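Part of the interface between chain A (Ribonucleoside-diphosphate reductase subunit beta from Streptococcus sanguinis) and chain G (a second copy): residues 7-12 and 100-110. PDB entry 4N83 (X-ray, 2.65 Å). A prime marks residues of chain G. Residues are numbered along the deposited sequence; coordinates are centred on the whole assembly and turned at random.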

# COMPACT_ATOMS: atom_id res chain seq x y z
N ALA A 7 -9.19 -2.32 17.14
CA ALA A 7 -8.91 -3.40 16.19
C ALA A 7 -9.93 -3.36 15.06
O ALA A 7 -11.14 -3.35 15.31
CB ALA A 7 -8.97 -4.75 16.89
N ILE A 8 -9.45 -3.33 13.82
CA ILE A 8 -10.33 -3.28 12.65
C ILE A 8 -11.09 -4.60 12.47
O ILE A 8 -10.49 -5.68 12.44
CB ILE A 8 -9.56 -2.90 11.36
CG1 ILE A 8 -10.55 -2.62 10.21
CG2 ILE A 8 -8.56 -3.97 10.96
CD1 ILE A 8 -9.91 -1.96 9.01
N ASN A 9 -12.42 -4.49 12.38
CA ASN A 9 -13.30 -5.65 12.24
C ASN A 9 -14.06 -5.56 10.92
O ASN A 9 -14.87 -4.65 10.73
CB ASN A 9 -14.29 -5.70 13.41
CG ASN A 9 -15.19 -6.93 13.36
OD1 ASN A 9 -14.92 -7.89 12.64
ND2 ASN A 9 -16.26 -6.90 14.15
N TRP A 10 -13.79 -6.50 10.02
CA TRP A 10 -14.45 -6.52 8.70
C TRP A 10 -15.83 -7.20 8.73
O TRP A 10 -16.52 -7.24 7.71
CB TRP A 10 -13.53 -7.18 7.66
CG TRP A 10 -12.31 -6.36 7.33
CD1 TRP A 10 -11.17 -6.26 8.08
CD2 TRP A 10 -12.11 -5.54 6.18
NE1 TRP A 10 -10.27 -5.42 7.45
CE2 TRP A 10 -10.82 -4.97 6.29
CE3 TRP A 10 -12.89 -5.23 5.06
CZ2 TRP A 10 -10.30 -4.10 5.32
CZ3 TRP A 10 -12.37 -4.37 4.10
CH2 TRP A 10 -11.09 -3.81 4.24
N ASN A 11 -16.21 -7.74 9.89
CA ASN A 11 -17.59 -8.18 10.13
C ASN A 11 -18.43 -7.07 10.77
O ASN A 11 -19.61 -7.27 11.06
CB ASN A 11 -17.61 -9.42 11.03
CG ASN A 11 -16.99 -10.64 10.35
OD1 ASN A 11 -17.50 -11.12 9.34
ND2 ASN A 11 -15.90 -11.14 10.92
N ALA A 12 -17.81 -5.91 11.00
CA ALA A 12 -18.49 -4.72 11.48
C ALA A 12 -18.26 -3.58 10.48
O ALA A 12 -17.60 -2.59 10.79
CB ALA A 12 -17.99 -4.33 12.86
N HIS G 100 -3.15 -8.45 6.38
CA HIS G 100 -2.98 -9.25 7.59
C HIS G 100 -4.14 -9.00 8.55
O HIS G 100 -4.80 -9.93 9.00
CB HIS G 100 -1.64 -8.96 8.27
CG HIS G 100 -0.45 -9.21 7.39
ND1 HIS G 100 0.76 -8.58 7.58
CD2 HIS G 100 -0.29 -10.00 6.31
CE1 HIS G 100 1.62 -8.99 6.66
NE2 HIS G 100 1.00 -9.85 5.87
N ALA G 101 -4.39 -7.72 8.85
CA ALA G 101 -5.48 -7.32 9.74
C ALA G 101 -6.83 -7.89 9.30
O ALA G 101 -7.62 -8.35 10.12
CB ALA G 101 -5.56 -5.80 9.83
N LYS G 102 -7.07 -7.86 7.99
CA LYS G 102 -8.32 -8.37 7.41
C LYS G 102 -8.43 -9.89 7.51
O LYS G 102 -9.50 -10.42 7.78
CB LYS G 102 -8.45 -7.93 5.95
CG LYS G 102 -9.76 -8.34 5.29
CD LYS G 102 -9.94 -7.67 3.93
CE LYS G 102 -11.29 -8.02 3.31
NZ LYS G 102 -11.31 -9.38 2.70
N SER G 103 -7.31 -10.58 7.28
CA SER G 103 -7.29 -12.04 7.23
C SER G 103 -7.77 -12.71 8.52
O SER G 103 -8.30 -13.82 8.47
CB SER G 103 -5.89 -12.54 6.87
OG SER G 103 -4.95 -12.27 7.90
N TYR G 104 -7.59 -12.05 9.66
CA TYR G 104 -8.07 -12.58 10.95
C TYR G 104 -9.59 -12.56 11.03
O TYR G 104 -10.20 -13.48 11.59
CB TYR G 104 -7.48 -11.79 12.12
CG TYR G 104 -5.96 -11.82 12.17
CD1 TYR G 104 -5.28 -12.97 12.57
CD2 TYR G 104 -5.21 -10.70 11.82
CE1 TYR G 104 -3.90 -13.00 12.61
CE2 TYR G 104 -3.83 -10.72 11.86
CZ TYR G 104 -3.17 -11.87 12.25
OH TYR G 104 -1.79 -11.90 12.29
N SER G 105 -10.21 -11.52 10.47
CA SER G 105 -11.67 -11.43 10.42
C SER G 105 -12.27 -12.44 9.45
O SER G 105 -13.39 -12.92 9.66
CB SER G 105 -12.11 -10.01 10.05
OG SER G 105 -11.67 -9.07 11.02
N SER G 106 -11.54 -12.75 8.38
CA SER G 106 -11.95 -13.78 7.42
C SER G 106 -11.92 -15.17 8.06
O SER G 106 -12.78 -16.00 7.79
CB SER G 106 -11.04 -13.76 6.19
OG SER G 106 -11.09 -12.50 5.54
N ILE G 107 -10.91 -15.40 8.90
CA ILE G 107 -10.81 -16.63 9.69
C ILE G 107 -11.97 -16.74 10.69
O ILE G 107 -12.48 -17.83 10.93
CB ILE G 107 -9.45 -16.73 10.42
CG1 ILE G 107 -8.33 -17.04 9.40
CG2 ILE G 107 -9.47 -17.80 11.50
CD1 ILE G 107 -6.93 -16.73 9.89
N PHE G 108 -12.39 -15.61 11.25
CA PHE G 108 -13.53 -15.59 12.18
C PHE G 108 -14.85 -15.90 11.48
O PHE G 108 -15.73 -16.54 12.06
CB PHE G 108 -13.65 -14.25 12.91
CG PHE G 108 -12.46 -13.89 13.77
CD1 PHE G 108 -11.72 -14.86 14.44
CD2 PHE G 108 -12.11 -12.55 13.94
CE1 PHE G 108 -10.64 -14.50 15.23
CE2 PHE G 108 -11.04 -12.19 14.74
CZ PHE G 108 -10.30 -13.17 15.38
N SER G 109 -14.99 -15.43 10.24
CA SER G 109 -16.23 -15.61 9.46
C SER G 109 -16.53 -17.07 9.11
O SER G 109 -17.68 -17.42 8.86
CB SER G 109 -16.19 -14.79 8.17
OG SER G 109 -16.31 -13.40 8.46
N THR G 110 -15.48 -17.91 9.07
CA THR G 110 -15.64 -19.35 8.89
C THR G 110 -15.98 -20.03 10.21
O THR G 110 -16.96 -20.76 10.31
CB THR G 110 -14.36 -20.00 8.33
OG1 THR G 110 -13.96 -19.34 7.13
CG2 THR G 110 -14.57 -21.48 8.05

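An irregular segment of chain A, residues 7-12, lies against one helix of chain G, residues 100′-110′, and the two stretches together bury 364 Å². The segment runs along the helix in the direction of increasing residue number: the CA atoms of Ile8 and Ala101′ are 7.0 Å apart, and those of Trp10 and Ser105′ close to 5.9 Å. Ala101′, Ser105′ and Ser109′, spaced four residues apart and so roughly one turn each, point their CA-to-CB bonds toward the segment.

The first contact is apolar, with Ile8 CG2 resting 3.7 Å from Ala101′ CB. Trp10 follows and gives up the largest area, 80 Å². Lys102′ covers one face of its indole: Lys102′ CG stands 3.5 Å from the centroid of the five-membered ring and only 4° off its normal, a CH-pi contact, while Lys102′ CB approaches Trp10 NE1 to 3.4 Å. With chi1 to chi3 all t, the aliphatic chain extends across the aromatic surface. Its ammonium lies farther off, Lys102′ NZ being 5.3 Å from the centroid of the Trp10 six-membered ring, so any cation-pi attraction is weak at most, and the packing of the methylenes is the closer contact.

Polar bonding across the interface centres on Ser105′. The backbone amide Trp10 N donates to Ser105′ OG in a weak hydrogen bond, nearly straight at 173° but long at 3.5 Å. Asn11 ND2 donates to the carbonyl Ser105′ O, also weakly, at 3.3 Å and 147°. That carbonyl already accepts the helical hydrogen bond from Ser109′ N, at 3.0 Å between Ser109′ N and Ser105′ O, so the asparagine adds a second donor to an acceptor the helix has satisfied. The shortest contact between the stretches joins Asn11 OD1 to Ser109′ OG at 2.7 Å; Ser105′ O also lies within reach of the serine hydroxyl, and the geometry does not settle where its proton goes.

Chain A holds its own polar groups in place by a type I turn from Asn9 to Ala12. Ala12 N donates to Asn9 O at 3.2 Å, and Asn11 N donates to the side-chain atom Asn9 OD1 at 3.0 Å. The turn thus satisfies two backbone amides internally, leaving Trp10 N to find its acceptor on the partner helix.

On the helix, Ser103′ points away from the segment, and Ser103′ OG donates to His100′ O at 2.6 Å. The side chains of His100′, Tyr104′ and Ser106′ make their hydrogen bonds elsewhere in the structure.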